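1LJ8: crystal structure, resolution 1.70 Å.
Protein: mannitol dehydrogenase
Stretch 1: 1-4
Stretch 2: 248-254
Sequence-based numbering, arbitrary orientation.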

# COMPACT_ATOMS: atom_id res chain seq x y z
N MSE A 1 -5.63 -23.56 -20.09
CA MSE A 1 -6.67 -24.11 -19.15
C MSE A 1 -7.20 -23.07 -18.16
O MSE A 1 -6.41 -22.49 -17.39
CB MSE A 1 -6.10 -25.27 -18.35
CG MSE A 1 -7.16 -25.95 -17.47
SE MSE A 1 -8.48 -27.02 -18.58
CE MSE A 1 -7.20 -28.34 -19.23
N LYS A 2 -8.52 -22.87 -18.13
CA LYS A 2 -9.15 -21.91 -17.20
C LYS A 2 -8.99 -22.35 -15.74
O LYS A 2 -9.25 -23.51 -15.40
CB LYS A 2 -10.65 -21.74 -17.51
CG LYS A 2 -11.46 -20.93 -16.47
CD LYS A 2 -10.99 -19.46 -16.37
CE LYS A 2 -11.99 -18.57 -15.59
NZ LYS A 2 -11.49 -17.14 -15.48
N LEU A 3 -8.50 -21.43 -14.90
CA LEU A 3 -8.37 -21.75 -13.49
C LEU A 3 -9.74 -21.77 -12.81
O LEU A 3 -10.48 -20.77 -12.81
CB LEU A 3 -7.46 -20.72 -12.77
CG LEU A 3 -7.42 -20.94 -11.24
CD1 LEU A 3 -6.91 -22.37 -10.88
CD2 LEU A 3 -6.46 -19.85 -10.58
N ASN A 4 -10.08 -22.93 -12.24
CA ASN A 4 -11.27 -23.10 -11.44
C ASN A 4 -11.19 -24.43 -10.68
O ASN A 4 -10.23 -25.22 -10.85
CB ASN A 4 -12.56 -22.97 -12.27
CG ASN A 4 -12.68 -24.02 -13.35
OD1 ASN A 4 -12.26 -25.15 -13.20
ND2 ASN A 4 -13.26 -23.61 -14.48
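Stretch 2, residues 248-254: HGIDDAW

Stretch 2 lies alongside the first residues of the chain, and both run in the same direction. CA of M1 lies 5.1 Å from CA of I250, CA of K2 4.6 Å from CA of D251, and CA of L3 5.5 Å from CA of D252. K2 and D251 form a single beta bridge. Neither stretch is otherwise a regular strand, although K2, L3, I250, D251 and D252 all have extended backbone angles. The contact buries 326 Å², both sides summed.

M1 and D251 cover the most surface, about 64 Å² each. M1 is a selenomethionine and carries the chain's terminal amino group. N of M1 donates to O of G249 at 2.8 Å and to OD2 of D251 at 2.9 Å. The second bond is also a salt bridge, pairing the amino terminus with a carboxylate. The amino group is therefore held by a backbone carbonyl and a side chain of the same short segment. The CA-to-CB bond of M1 points away from stretch 2 overall, though CB still touches it. The hydrogen bonds of M1 to stretch 2 use its backbone N and O.

The CA-to-CB bond of D251 points toward stretch 1, with chi1 in the m well, and the D251 backbone makes the bridge. N of D251 donates to O of M1 at 2.8 Å, nearly straight at 171°. O of D251 accepts from N of L3 at 3.1 Å and 163°. D251 thus bonds to the residues before and after K2, as expected of a parallel bridge. Two CA-H...O contacts add to this pairing. CA of K2 lies 3.5 Å from O of D251, and CA of I250 lies 3.6 Å from O of M1.

L3 covers 52 Å² and is buried. Its CA-to-CB bond also points toward stretch 2. CB of L3 rests 3.9 Å from CG2 of I250, an apolar contact. CD2 of L3 lies 3.6 Å from OD2 of D252. The D252 carboxylate also bonds within its own stretch: OD1 of D252 accepts from N of W254 at 2.9 Å.

K2 starts out away from stretch 2, but the end of its long side chain comes nearer. NZ of K2 lies 3.7 Å from CB of A253 and is hydrogen-bonded elsewhere in the structure.

G249 is the first residue after a helix to leave helical angles. Its phi of 72° is positive, a value that favours glycine. From I250 the chain is extended, up to D252. N4, H248 and W254 make no contact across the two stretches.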

# COMPACT_ATOMS: atom_id res chain seq x y z
N HIS A 248 2.94 -21.06 -18.42
CA HIS A 248 2.47 -22.15 -17.58
C HIS A 248 1.09 -22.68 -17.90
O HIS A 248 0.55 -23.47 -17.15
CB HIS A 248 2.54 -21.72 -16.09
CG HIS A 248 3.92 -21.33 -15.66
ND1 HIS A 248 4.93 -22.26 -15.48
CD2 HIS A 248 4.49 -20.11 -15.48
CE1 HIS A 248 6.06 -21.63 -15.20
NE2 HIS A 248 5.82 -20.32 -15.21
N GLY A 249 0.53 -22.23 -19.03
CA GLY A 249 -0.75 -22.76 -19.52
C GLY A 249 -2.03 -22.39 -18.80
O GLY A 249 -3.11 -22.86 -19.18
N ILE A 250 -1.92 -21.55 -17.76
CA ILE A 250 -3.11 -21.18 -17.00
C ILE A 250 -3.80 -19.95 -17.59
O ILE A 250 -3.12 -18.92 -17.87
CB ILE A 250 -2.75 -20.79 -15.52
CG1 ILE A 250 -1.96 -21.93 -14.83
CG2 ILE A 250 -4.08 -20.46 -14.75
CD1 ILE A 250 -1.41 -21.55 -13.41
N ASP A 251 -5.12 -20.04 -17.73
CA ASP A 251 -5.88 -18.90 -18.20
C ASP A 251 -6.51 -18.40 -16.91
O ASP A 251 -7.47 -18.97 -16.42
CB ASP A 251 -6.95 -19.32 -19.21
CG ASP A 251 -6.35 -19.90 -20.49
OD1 ASP A 251 -5.51 -19.20 -21.10
OD2 ASP A 251 -6.72 -21.05 -20.90
N ASP A 252 -5.92 -17.36 -16.33
CA ASP A 252 -6.40 -16.81 -15.06
C ASP A 252 -6.90 -15.38 -15.39
O ASP A 252 -6.17 -14.57 -15.94
CB ASP A 252 -5.22 -16.78 -14.06
CG ASP A 252 -5.65 -16.39 -12.65
OD1 ASP A 252 -6.66 -15.68 -12.50
OD2 ASP A 252 -4.95 -16.80 -11.70
N ALA A 253 -8.16 -15.07 -15.04
CA ALA A 253 -8.69 -13.76 -15.37
C ALA A 253 -7.97 -12.69 -14.54
O ALA A 253 -7.94 -11.53 -14.93
CB ALA A 253 -10.21 -13.68 -15.06
N TRP A 254 -7.42 -13.08 -13.39
CA TRP A 254 -6.78 -12.05 -12.52
C TRP A 254 -5.76 -12.67 -11.58
O TRP A 254 -5.98 -12.80 -10.37
CB TRP A 254 -7.86 -11.29 -11.72
CG TRP A 254 -7.39 -10.04 -10.97
CD1 TRP A 254 -6.51 -9.09 -11.41
CD2 TRP A 254 -7.76 -9.66 -9.64
NE1 TRP A 254 -6.31 -8.14 -10.41
CE2 TRP A 254 -7.07 -8.48 -9.32
CE3 TRP A 254 -8.62 -10.23 -8.68
CZ2 TRP A 254 -7.20 -7.85 -8.07
CZ3 TRP A 254 -8.74 -9.62 -7.44
CH2 TRP A 254 -8.03 -8.44 -7.15